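Local coordinates for protein aminotransferase (Psychrobacter arcticus 273-4, PDB 3IF2) that binds pyridoxal 5'-phosphate and probably transfers amino groups between amino acids and keto acids, perhaps between valine and pyruvate, at residues Ser18-Asp23 and Ile393-Tyr398; Lys57-Asp62 and Ala313-Pro318; Asn108-Asn113 and Glu295-Met300; Gly220-Asp225 and Asn254-Asp259. All coordinates share one frame; numbering follows the deposited sequence. Where two conformers were deposited one is given.

Contact 1 of 4, residues Ser18-Asp23 and Ile393-Tyr398; sequences SQLMDD and IVPSEY
The tight part of this contact is a single leucine from helix 16-29 fitted against Val394, Pro395 and Tyr398. Leu20 CG lies anti to its backbone N (chi1 -178°), which extends the branched end toward 393-398. The CD2 branch does most of the touching: it sits 3.4 Å from CD2 of Tyr398 and 3.6 Å from CG1 of Val394, so one methyl touches both the ring and a valine branch, from directions roughly at right angles. The side chains of Leu20 and Val394 cross at about a right angle. Toward the tyrosine the approach is oblique. The second branch meets the proline ring, Leu20 CD1 lying 3.8 Å from CD of Pro395. These contacts are wholly apolar, and the Tyr398 ring has CG of Glu397 lying over its centre, 4.1 Å above one face. Tyr383, from helix 379-388, also packs on Leu20.

The rest of the helical turn is looser. Gln19, Met21 (a selenomethionine) and Asp22 are exposed and make no contact with 393-398. Asp23 turns to a different partner, its OD2 hydrogen-bonding to OH of Tyr383. On the other side, Val394 is fixed by backbone hydrogen bonding to Arg416, and its side chain is about 11 Å from the bound cofactor. Helix 16-29 thus lies against a mixed sheet at its outermost strand, 394-395, next to the antiparallel neighbour 414-418. This is consistent with the small domain of fold type I aminotransferases, where an N-terminal segment packs with the C-terminal part of the chain.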
loop_
_atom_site.group_PDB
_atom_site.type_symbol
_atom_site.label_atom_id
_atom_site.label_comp_id
_atom_site.label_asym_id
_atom_site.label_seq_id
_atom_site.Cartn_x
_atom_site.Cartn_y
_atom_site.Cartn_z
ATOM N N SER A 18 -17.270 -1.026 -9.655
ATOM C CA SER A 18 -16.475 -2.225 -10.029
ATOM C C SER A 18 -16.790 -2.706 -11.480
ATOM O O SER A 18 -15.860 -3.066 -12.205
ATOM C CB SER A 18 -16.599 -3.369 -9.006
ATOM O OG SER A 18 -17.855 -4.007 -9.081
ATOM N N GLN A 19 -18.065 -2.674 -11.894
ATOM C CA GLN A 19 -18.461 -3.044 -13.278
ATOM C C GLN A 19 -17.923 -2.039 -14.318
ATOM O O GLN A 19 -17.480 -2.439 -15.392
ATOM C CB GLN A 19 -19.982 -3.294 -13.409
ATOM C CG GLN A 19 -20.394 -4.673 -12.827
ATOM C CD GLN A 19 -21.916 -4.903 -12.633
ATOM O OE1 GLN A 19 -22.763 -4.144 -13.120
ATOM N NE2 GLN A 19 -22.252 -5.974 -11.910
ATOM N N LEU A 20 -17.922 -0.754 -13.981
ATOM C CA LEU A 20 -17.331 0.278 -14.838
ATOM C C LEU A 20 -15.805 0.046 -14.913
ATOM O O LEU A 20 -15.247 0.025 -16.006
ATOM C CB LEU A 20 -17.660 1.690 -14.308
ATOM C CG LEU A 20 -17.193 2.953 -15.057
ATOM C CD1 LEU A 20 -17.893 3.132 -16.416
ATOM C CD2 LEU A 20 -17.407 4.189 -14.189
HETATM N N MSE A 21 -15.152 -0.160 -13.763
HETATM C CA MSE A 21 -13.701 -0.422 -13.709
HETATM C C MSE A 21 -13.281 -1.681 -14.474
HETATM O O MSE A 21 -12.197 -1.702 -15.050
HETATM C CB MSE A 21 -13.162 -0.453 -12.260
HETATM C CG MSE A 21 -13.202 0.905 -11.528
HETATM SE SE MSE A 21 -12.428 2.404 -12.560
HETATM C CE MSE A 21 -10.508 1.808 -12.434
ATOM N N ASP A 22 -14.141 -2.698 -14.493
ATOM C CA ASP A 22 -13.903 -3.928 -15.269
ATOM C C ASP A 22 -13.943 -3.649 -16.776
ATOM O O ASP A 22 -13.048 -4.086 -17.502
ATOM C CB ASP A 22 -14.909 -5.050 -14.910
ATOM C CG ASP A 22 -14.683 -5.644 -13.511
ATOM O OD1 ASP A 22 -13.546 -5.635 -12.990
ATOM O OD2 ASP A 22 -15.663 -6.140 -12.928
ATOM N N ASP A 23 -14.962 -2.919 -17.231
ATOM C CA ASP A 23 -15.080 -2.535 -18.656
ATOM C C ASP A 23 -13.897 -1.676 -19.143
ATOM O O ASP A 23 -13.424 -1.846 -20.267
ATOM C CB ASP A 23 -16.399 -1.802 -18.914
ATOM C CG ASP A 23 -17.619 -2.690 -18.748
ATOM O OD1 ASP A 23 -17.486 -3.899 -18.476
ATOM O OD2 ASP A 23 -18.738 -2.175 -18.891
ATOM N N ILE A 393 -15.799 6.791 -22.311
ATOM C CA ILE A 393 -15.817 7.966 -21.440
ATOM C C ILE A 393 -16.329 7.468 -20.079
ATOM O O ILE A 393 -16.529 6.276 -19.922
ATOM C CB ILE A 393 -16.640 9.137 -22.079
ATOM C CG1 ILE A 393 -18.098 8.764 -22.415
ATOM C CG2 ILE A 393 -15.969 9.581 -23.380
ATOM C CD1 ILE A 393 -19.020 8.547 -21.240
ATOM N N VAL A 394 -16.504 8.343 -19.093
ATOM C CA VAL A 394 -17.062 7.946 -17.786
ATOM C C VAL A 394 -18.403 8.691 -17.554
ATOM O O VAL A 394 -18.449 9.922 -17.682
ATOM C CB VAL A 394 -16.081 8.197 -16.630
ATOM C CG1 VAL A 394 -16.584 7.525 -15.350
ATOM C CG2 VAL A 394 -14.699 7.631 -16.967
ATOM N N PRO A 395 -19.496 7.950 -17.225
ATOM C CA PRO A 395 -20.792 8.618 -16.976
ATOM C C PRO A 395 -20.814 9.311 -15.605
ATOM O O PRO A 395 -20.127 8.876 -14.672
ATOM C CB PRO A 395 -21.804 7.472 -17.052
ATOM C CG PRO A 395 -21.072 6.294 -16.565
ATOM C CD PRO A 395 -19.589 6.501 -16.933
ATOM N N SER A 396 -21.586 10.386 -15.509
ATOM C CA SER A 396 -21.673 11.204 -14.296
ATOM C C SER A 396 -22.276 10.591 -13.032
ATOM O O SER A 396 -21.943 11.039 -11.935
ATOM C CB SER A 396 -22.458 12.489 -14.603
ATOM O OG SER A 396 -23.714 12.237 -15.260
ATOM N N GLU A 397 -23.143 9.587 -13.158
ATOM C CA GLU A 397 -23.805 9.041 -11.981
ATOM C C GLU A 397 -22.904 8.433 -10.888
ATOM O O GLU A 397 -23.376 8.242 -9.777
ATOM C CB GLU A 397 -24.949 8.103 -12.359
ATOM C CG GLU A 397 -24.578 6.752 -12.934
ATOM C CD GLU A 397 -25.827 5.904 -13.173
ATOM O OE1 GLU A 397 -26.563 6.185 -14.162
ATOM O OE2 GLU A 397 -26.071 4.974 -12.359
ATOM N N TYR A 398 -21.630 8.168 -11.190
ATOM C CA TYR A 398 -20.675 7.619 -10.210
ATOM C C TYR A 398 -19.835 8.658 -9.456
ATOM O O TYR A 398 -19.040 8.277 -8.589
ATOM C CB TYR A 398 -19.751 6.585 -10.884
ATOM C CG TYR A 398 -20.514 5.476 -11.574
ATOM C CD1 TYR A 398 -21.410 4.660 -10.850
ATOM C CD2 TYR A 398 -20.363 5.235 -12.953
ATOM C CE1 TYR A 398 -22.151 3.627 -11.486
ATOM C CE2 TYR A 398 -21.092 4.191 -13.602
ATOM C CZ TYR A 398 -21.983 3.398 -12.856
ATOM O OH TYR A 398 -22.688 2.392 -13.468
#

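Contact 2 of 4, residues Lys57-Asp62 and Ala313-Pro318; sequences KALGND and AAIATP
The flat group met here is the peptide between Ala314 and Ile315, and Leu59 lies over one of its faces. Measured from the coordinates, Leu59 CD1 stands above the peptide plane rather than at its rim, 3.3 Å from O of Ala314 and 3.6 Å from C of Ala314. A second carbonyl, that of Ala313, is approached on both faces from within its own helix: the backbone N and the hydroxyl of Thr317 reach it from opposite sides. Thr317 OG1 lies 2.6 Å from O of Ala313 and 44° out of the carbonyl plane, so this bond does not follow a lone pair.

Leu59 comes to its place because one of its methyl branches extends anti to CA (chi2 -177°), giving the side chain its full reach across the gap between the helices. Beside the carbonyl, the same methyl touches two side chains: CB of Ala314 is 4.0 Å from Leu59 CD1, and CD1 of Ile315 is 4.1 Å from it. Four residues beyond Ala314, Pro318 has no amide hydrogen to give back to the carbonyl of Ala314, and the helix kinks there; the Pro318 ring leans on Thr55 of helix 46-60.

The contact joins the C-terminal part of helix 46-60 to helix 311-321 near the dimer interface, where Leu59 also packs on Tyr56 of the second subunit. Across the two segments the contact is van der Waals packing: a methyl group over a peptide face and beside the side chains of Ala314 and Ile315 implies dispersion and partial burial of apolar surface, with no polar bond to set its direction.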
loop_
_atom_site.group_PDB
_atom_site.type_symbol
_atom_site.label_atom_id
_atom_site.label_comp_id
_atom_site.label_asym_id
_atom_site.label_seq_id
_atom_site.Cartn_x
_atom_site.Cartn_y
_atom_site.Cartn_z
ATOM N N LYS A 57 19.279 7.718 -13.940
ATOM C CA LYS A 57 20.653 7.352 -14.239
ATOM C C LYS A 57 21.585 7.874 -13.145
ATOM O O LYS A 57 22.404 7.095 -12.620
ATOM C CB LYS A 57 21.089 7.876 -15.610
ATOM C CG LYS A 57 20.431 7.208 -16.792
ATOM C CD LYS A 57 20.800 7.899 -18.090
ATOM C CE LYS A 57 20.304 7.111 -19.329
ATOM N NZ LYS A 57 20.996 5.775 -19.567
ATOM N N ALA A 58 21.433 9.154 -12.781
ATOM C CA ALA A 58 22.268 9.781 -11.751
ATOM C C ALA A 58 22.225 8.995 -10.436
ATOM O O ALA A 58 23.282 8.743 -9.859
ATOM C CB ALA A 58 21.908 11.246 -11.523
ATOM N N LEU A 59 21.029 8.583 -9.987
ATOM C CA LEU A 59 20.885 7.746 -8.771
ATOM C C LEU A 59 21.592 6.376 -8.830
ATOM O O LEU A 59 21.912 5.820 -7.790
ATOM C CB LEU A 59 19.428 7.514 -8.399
ATOM C CG LEU A 59 18.626 8.719 -7.952
ATOM C CD1 LEU A 59 17.246 8.177 -7.576
ATOM C CD2 LEU A 59 19.267 9.464 -6.780
ATOM N N GLY A 60 21.795 5.836 -10.026
ATOM C CA GLY A 60 22.523 4.580 -10.216
ATOM C C GLY A 60 24.011 4.724 -10.534
ATOM O O GLY A 60 24.723 3.722 -10.487
ATOM N N ASN A 61 24.465 5.951 -10.845
ATOM C CA ASN A 61 25.866 6.260 -11.198
ATOM C C ASN A 61 26.678 6.984 -10.097
ATOM O O ASN A 61 27.804 7.363 -10.371
ATOM C CB ASN A 61 25.907 7.077 -12.526
ATOM C CG ASN A 61 25.481 6.253 -13.773
ATOM O OD1 ASN A 61 25.520 5.032 -13.761
ATOM N ND2 ASN A 61 25.106 6.937 -14.857
ATOM N N ASP A 62 26.140 7.153 -8.875
ATOM C CA ASP A 62 26.856 7.833 -7.744
ATOM C C ASP A 62 27.491 6.870 -6.698
ATOM O O ASP A 62 27.741 7.247 -5.534
ATOM C CB ASP A 62 25.985 8.901 -7.062
ATOM C CG ASP A 62 24.774 8.330 -6.288
ATOM O OD1 ASP A 62 24.562 7.082 -6.233
ATOM O OD2 ASP A 62 24.019 9.171 -5.735
ATOM N N ALA A 313 9.979 8.541 -4.006
ATOM C CA ALA A 313 10.753 9.426 -3.127
ATOM C C ALA A 313 12.193 9.596 -3.629
ATOM O O ALA A 313 12.707 10.697 -3.662
ATOM C CB ALA A 313 10.767 8.871 -1.681
ATOM N N ALA A 314 12.820 8.493 -4.024
ATOM C CA ALA A 314 14.206 8.504 -4.491
ATOM C C ALA A 314 14.374 9.401 -5.720
ATOM O O ALA A 314 15.299 10.206 -5.756
ATOM C CB ALA A 314 14.707 7.095 -4.747
ATOM N N ILE A 315 13.469 9.291 -6.693
ATOM C CA ILE A 315 13.521 10.151 -7.887
ATOM C C ILE A 315 13.258 11.610 -7.526
ATOM O O ILE A 315 14.014 12.491 -7.952
ATOM C CB ILE A 315 12.510 9.739 -9.037
ATOM C CG1 ILE A 315 13.109 8.748 -10.021
ATOM C CG2 ILE A 315 12.183 10.933 -9.951
ATOM C CD1 ILE A 315 13.632 7.581 -9.425
ATOM N N ALA A 316 12.201 11.843 -6.751
ATOM C CA ALA A 316 11.710 13.194 -6.473
ATOM C C ALA A 316 12.547 14.019 -5.518
ATOM O O ALA A 316 12.530 15.255 -5.622
ATOM C CB ALA A 316 10.264 13.138 -5.994
ATOM N N THR A 317 13.285 13.356 -4.620
ATOM C CA THR A 317 14.112 14.040 -3.596
ATOM C C THR A 317 15.033 15.143 -4.165
ATOM O O THR A 317 14.910 16.278 -3.730
ATOM C CB THR A 317 14.875 13.019 -2.689
ATOM O OG1 THR A 317 13.919 12.270 -1.931
ATOM C CG2 THR A 317 15.858 13.696 -1.731
ATOM N N PRO A 318 15.911 14.823 -5.152
ATOM C CA PRO A 318 16.764 15.863 -5.712
ATOM C C PRO A 318 16.018 16.948 -6.484
ATOM O O PRO A 318 16.461 18.090 -6.464
ATOM C CB PRO A 318 17.737 15.088 -6.627
ATOM C CG PRO A 318 17.056 13.813 -6.921
ATOM C CD PRO A 318 16.316 13.497 -5.653
#

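Contact 3 of 4, residues Asn108-Asn113 and Glu295-Met300; sequences NIALTN and EAVSAM
Val297 CG1 forms the first shell, touching two residues of strand 109-112, Ala110 and Thr112, the first of which directs its CB at the helix. It is 3.8 Å from CG2 of Thr112 and 4.0 Å from CB of Ala110, and the two approach it from directions roughly at right angles. The valine branch that does this is the one anti to the backbone N (chi1 177°), directed from helix 291-305 at the strand. The side chains of Thr112 and Val297 cross at about a right angle, and CG2 of Thr112 is the atom that meets CG1. All three residues are buried.

What orients Thr112 lies one step further out. Its OG1 is hydrogen-bonded to O of Gly114, which leaves CG2, anti to the carbonyl carbon, to face the helix; polar and apolar branches are thereby sorted to different neighbours. Ile287, from the antiparallel neighbour strand 285-288, packs on both Thr112 and Val297. Helix and strand are also tied by a polar link, Asn301 ND2 donating to O of Leu111.

The bound cofactor is about 7 Å from the Thr112 side chain, and Ser115 and Gln116, both binding residues, follow just after the strand. A helix packed over the pair formed by a strand and its antiparallel neighbour, with the first strand running into a cofactor-binding loop and helix 115-125, is consistent with the large domain of fold type I pyridoxal-phosphate enzymes.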
loop_
_atom_site.group_PDB
_atom_site.type_symbol
_atom_site.label_atom_id
_atom_site.label_comp_id
_atom_site.label_asym_id
_atom_site.label_seq_id
_atom_site.Cartn_x
_atom_site.Cartn_y
_atom_site.Cartn_z
ATOM N N ASN A 108 5.379 16.856 10.737
ATOM C CA ASN A 108 4.215 17.251 9.930
ATOM C C ASN A 108 4.060 16.593 8.563
ATOM O O ASN A 108 3.152 16.929 7.838
ATOM C CB ASN A 108 4.247 18.770 9.697
ATOM C CG ASN A 108 4.181 19.567 10.980
ATOM O OD1 ASN A 108 5.125 20.276 11.340
ATOM N ND2 ASN A 108 3.051 19.459 11.676
ATOM N N ILE A 109 4.915 15.653 8.202
ATOM C CA ILE A 109 4.850 15.033 6.884
ATOM C C ILE A 109 5.035 13.528 6.976
ATOM O O ILE A 109 5.959 13.050 7.654
ATOM C CB ILE A 109 5.916 15.587 5.916
ATOM C CG1 ILE A 109 5.868 17.120 5.861
ATOM C CG2 ILE A 109 5.730 14.964 4.504
ATOM C CD1 ILE A 109 6.768 17.739 4.805
ATOM N N ALA A 110 4.130 12.810 6.309
ATOM C CA ALA A 110 4.178 11.364 6.180
ATOM C C ALA A 110 3.968 11.024 4.709
ATOM O O ALA A 110 3.428 11.835 3.951
ATOM C CB ALA A 110 3.108 10.709 7.028
ATOM N N LEU A 111 4.426 9.838 4.324
ATOM C CA LEU A 111 4.279 9.297 2.982
ATOM C C LEU A 111 3.340 8.081 3.050
ATOM O O LEU A 111 3.316 7.354 4.074
ATOM C CB LEU A 111 5.643 8.881 2.404
ATOM C CG LEU A 111 6.751 9.935 2.307
ATOM C CD1 LEU A 111 8.039 9.335 1.707
ATOM C CD2 LEU A 111 6.295 11.085 1.487
ATOM N N THR A 112 2.573 7.887 1.964
ATOM C CA THR A 112 1.643 6.764 1.789
ATOM C C THR A 112 1.868 6.142 0.399
ATOM O O THR A 112 2.585 6.721 -0.424
ATOM C CB THR A 112 0.163 7.240 1.954
ATOM O OG1 THR A 112 -0.171 8.214 0.947
ATOM C CG2 THR A 112 -0.058 7.860 3.327
ATOM N N ASN A 113 1.283 4.969 0.148
ATOM C CA ASN A 113 1.388 4.279 -1.150
ATOM C C ASN A 113 0.369 4.854 -2.156
ATOM O O ASN A 113 -0.556 4.172 -2.575
ATOM C CB ASN A 113 1.226 2.752 -0.992
ATOM C CG ASN A 113 2.391 2.098 -0.242
ATOM O OD1 ASN A 113 3.524 2.597 -0.246
ATOM N ND2 ASN A 113 2.112 0.955 0.396
ATOM N N GLU A 295 1.304 10.888 13.183
ATOM C CA GLU A 295 1.530 9.710 14.046
ATOM C C GLU A 295 0.528 8.603 13.745
ATOM O O GLU A 295 0.905 7.437 13.694
ATOM C CB GLU A 295 1.515 10.055 15.541
ATOM C CG GLU A 295 2.754 10.790 15.998
ATOM C CD GLU A 295 2.582 11.519 17.329
ATOM O OE1 GLU A 295 1.716 11.137 18.151
ATOM O OE2 GLU A 295 3.314 12.508 17.539
ATOM N N ALA A 296 -0.729 8.979 13.531
ATOM C CA ALA A 296 -1.802 8.029 13.154
ATOM C C ALA A 296 -1.483 7.329 11.839
ATOM O O ALA A 296 -1.550 6.091 11.761
ATOM C CB ALA A 296 -3.150 8.740 13.056
ATOM N N VAL A 297 -1.108 8.121 10.831
ATOM C CA VAL A 297 -0.744 7.599 9.506
ATOM C C VAL A 297 0.452 6.660 9.592
ATOM O O VAL A 297 0.448 5.571 8.980
ATOM C CB VAL A 297 -0.473 8.733 8.461
ATOM C CG1 VAL A 297 -0.025 8.156 7.104
ATOM C CG2 VAL A 297 -1.734 9.574 8.278
ATOM N N SER A 298 1.451 7.070 10.368
ATOM C CA SER A 298 2.675 6.277 10.607
ATOM C C SER A 298 2.318 4.922 11.200
ATOM O O SER A 298 2.747 3.874 10.692
ATOM C CB SER A 298 3.641 7.037 11.550
ATOM O OG SER A 298 4.717 6.239 12.032
ATOM N N ALA A 299 1.515 4.949 12.274
ATOM C CA ALA A 299 1.097 3.716 12.967
ATOM C C ALA A 299 0.303 2.786 12.041
ATOM O O ALA A 299 0.501 1.559 12.076
ATOM C CB ALA A 299 0.314 4.016 14.264
HETATM N N MSE A 300 -0.581 3.374 11.228
HETATM C CA MSE A 300 -1.343 2.629 10.217
HETATM C C MSE A 300 -0.433 2.009 9.112
HETATM O O MSE A 300 -0.650 0.859 8.709
HETATM C CB MSE A 300 -2.434 3.510 9.598
HETATM C CG MSE A 300 -3.610 3.740 10.516
HETATM SE SE MSE A 300 -4.899 4.919 9.680
HETATM C CE MSE A 300 -6.205 5.088 11.121
#

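Contact 4 of 4, residues Gly220-Asp225 and Asn254-Asp259; sequences GNVLTD and NIIYSD
The first torsions of Val222 and Ser258 turn their branched and hydroxyl ends toward each other. In Val222, CG1 stands anti to the backbone N (chi1 175°) and CG2 beside it; in Ser258, OG is turned between the backbone N and the carbonyl carbon (chi1 67°). The hydroxyl faces the branch point of the valine, Ser258 OG lying 3.9 Å from CB of Val222 and 4.1 and 4.2 Å from its CG1 and CG2. CG2 of Val222 also comes near CG2 of Ile256, at 4.4 Å, a looser apolar touch.

At the outer end two carboxylates approach, OD2 of Asp225 lying 4.5 Å from OD2 of Asp259. The first is balanced from outside: Asp225 OD1 forms a salt bridge with NH2 of Arg214 and accepts a hydrogen bond from N of His261. Next to it, Thr224 is the N-cap of helix 225-237, its OG1 bonded to N of Glu227. Segment 220-225 leads from strand 207-213 into that helix, and 254-259 lies between strands 242-245 and 268-273.

The chemistry thus grades from apolar to acidic. The two neighbouring aspartates should repel mildly and might raise each other's pKa, an effect that Arg214 would probably offset at Asp225.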
loop_
_atom_site.group_PDB
_atom_site.type_symbol
_atom_site.label_atom_id
_atom_site.label_comp_id
_atom_site.label_asym_id
_atom_site.label_seq_id
_atom_site.Cartn_x
_atom_site.Cartn_y
_atom_site.Cartn_z
ATOM N N GLY A 220 -12.925 19.625 -13.200
ATOM C CA GLY A 220 -11.941 20.632 -13.535
ATOM C C GLY A 220 -12.172 21.918 -12.727
ATOM O O GLY A 220 -11.478 22.921 -12.961
ATOM N N ASN A 221 -13.096 21.876 -11.749
ATOM C CA ASN A 221 -13.448 23.029 -10.935
ATOM C C ASN A 221 -12.379 23.320 -9.892
ATOM O O ASN A 221 -11.850 22.389 -9.268
ATOM C CB ASN A 221 -14.778 22.796 -10.178
ATOM C CG ASN A 221 -15.281 24.061 -9.471
ATOM O OD1 ASN A 221 -15.404 25.117 -10.088
ATOM N ND2 ASN A 221 -15.554 23.959 -8.182
ATOM N N VAL A 222 -12.096 24.608 -9.694
ATOM C CA VAL A 222 -11.196 25.067 -8.647
ATOM C C VAL A 222 -12.045 25.883 -7.691
ATOM O O VAL A 222 -12.557 26.945 -8.065
ATOM C CB VAL A 222 -10.010 25.881 -9.198
ATOM C CG1 VAL A 222 -9.144 26.463 -8.060
ATOM C CG2 VAL A 222 -9.181 24.996 -10.090
ATOM N N LEU A 223 -12.224 25.363 -6.474
ATOM C CA LEU A 223 -12.936 26.075 -5.404
ATOM C C LEU A 223 -12.142 27.352 -5.160
ATOM O O LEU A 223 -10.927 27.319 -5.081
ATOM C CB LEU A 223 -13.038 25.235 -4.122
ATOM C CG LEU A 223 -13.902 23.965 -4.203
ATOM C CD1 LEU A 223 -13.580 22.989 -3.064
ATOM C CD2 LEU A 223 -15.386 24.310 -4.223
ATOM N N THR A 224 -12.850 28.468 -5.067
ATOM C CA THR A 224 -12.252 29.807 -4.957
ATOM C C THR A 224 -11.582 30.038 -3.605
ATOM O O THR A 224 -11.963 29.432 -2.601
ATOM C CB THR A 224 -13.310 30.956 -5.203
ATOM O OG1 THR A 224 -14.136 31.136 -4.050
ATOM C CG2 THR A 224 -14.193 30.679 -6.436
ATOM N N ASP A 225 -10.593 30.926 -3.590
ATOM C CA ASP A 225 -9.938 31.339 -2.338
ATOM C C ASP A 225 -10.957 31.717 -1.239
ATOM O O ASP A 225 -10.800 31.288 -0.081
ATOM C CB ASP A 225 -8.944 32.494 -2.583
ATOM C CG ASP A 225 -7.650 32.041 -3.273
ATOM O OD1 ASP A 225 -7.356 30.810 -3.354
ATOM O OD2 ASP A 225 -6.896 32.945 -3.712
ATOM N N ASN A 254 0.737 21.447 -10.325
ATOM C CA ASN A 254 0.293 22.831 -10.564
ATOM C C ASN A 254 -0.531 22.942 -11.833
ATOM O O ASN A 254 -0.316 23.845 -12.630
ATOM C CB ASN A 254 1.524 23.761 -10.592
ATOM C CG ASN A 254 1.170 25.276 -10.515
ATOM O OD1 ASN A 254 0.301 25.708 -9.743
ATOM N ND2 ASN A 254 1.882 26.078 -11.308
ATOM N N ILE A 255 -1.447 21.989 -12.039
ATOM C CA ILE A 255 -2.324 21.977 -13.225
ATOM C C ILE A 255 -3.576 22.803 -12.847
ATOM O O ILE A 255 -4.668 22.260 -12.718
ATOM C CB ILE A 255 -2.679 20.528 -13.688
ATOM C CG1 ILE A 255 -1.416 19.677 -13.885
ATOM C CG2 ILE A 255 -3.516 20.569 -14.986
ATOM C CD1 ILE A 255 -1.662 18.215 -14.146
ATOM N N ILE A 256 -3.362 24.102 -12.596
ATOM C CA ILE A 256 -4.382 25.080 -12.206
ATOM C C ILE A 256 -4.236 26.268 -13.133
ATOM O O ILE A 256 -3.159 26.836 -13.208
ATOM C CB ILE A 256 -4.198 25.605 -10.763
ATOM C CG1 ILE A 256 -4.521 24.515 -9.754
ATOM C CG2 ILE A 256 -5.144 26.774 -10.477
ATOM C CD1 ILE A 256 -4.622 25.020 -8.287
ATOM N N TYR A 257 -5.316 26.648 -13.814
ATOM C CA TYR A 257 -5.276 27.760 -14.761
ATOM C C TYR A 257 -6.007 29.023 -14.266
ATOM O O TYR A 257 -6.164 29.950 -15.050
ATOM C CB TYR A 257 -5.829 27.351 -16.131
ATOM C CG TYR A 257 -5.559 25.926 -16.603
ATOM C CD1 TYR A 257 -4.275 25.332 -16.553
ATOM C CD2 TYR A 257 -6.608 25.195 -17.196
ATOM C CE1 TYR A 257 -4.080 23.993 -17.032
ATOM C CE2 TYR A 257 -6.442 23.896 -17.673
ATOM C CZ TYR A 257 -5.197 23.299 -17.592
ATOM O OH TYR A 257 -5.143 22.023 -18.090
ATOM N N SER A 258 -6.445 29.061 -13.002
ATOM C CA SER A 258 -7.108 30.237 -12.415
ATOM C C SER A 258 -6.452 30.612 -11.083
ATOM O O SER A 258 -5.815 29.781 -10.445
ATOM C CB SER A 258 -8.615 29.995 -12.253
ATOM O OG SER A 258 -8.889 28.997 -11.290
ATOM N N ASP A 259 -6.639 31.859 -10.663
ATOM C CA ASP A 259 -5.995 32.410 -9.452
ATOM C C ASP A 259 -6.346 31.624 -8.171
ATOM O O ASP A 259 -7.509 31.485 -7.859
ATOM C CB ASP A 259 -6.374 33.902 -9.291
ATOM C CG ASP A 259 -5.411 34.669 -8.385
ATOM O OD1 ASP A 259 -4.180 34.662 -8.642
ATOM O OD2 ASP A 259 -5.889 35.335 -7.441
#

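Followed from the N terminus, the chain enters contact 1 at 18-23, contact 2 at 57-62, contact 3 at 108-113 and contact 4 at 220-225. It then leaves them in reverse order, at 254-259, 295-300, 313-318 and 393-398. The four loops are thus concentric and none cross. Contact 4 closes the innermost, between loops next to the large sheet; contact 3 ties an end strand of that sheet to helix 291-305. Contact 2 joins helix 46-60 to helix 311-321, and contact 1 brings helix 16-29 to the C-terminal sheet. Contacts 2 and 3, about 4 Å apart at their nearest atoms, both touch the second subunit; contacts 1 and 4 do not.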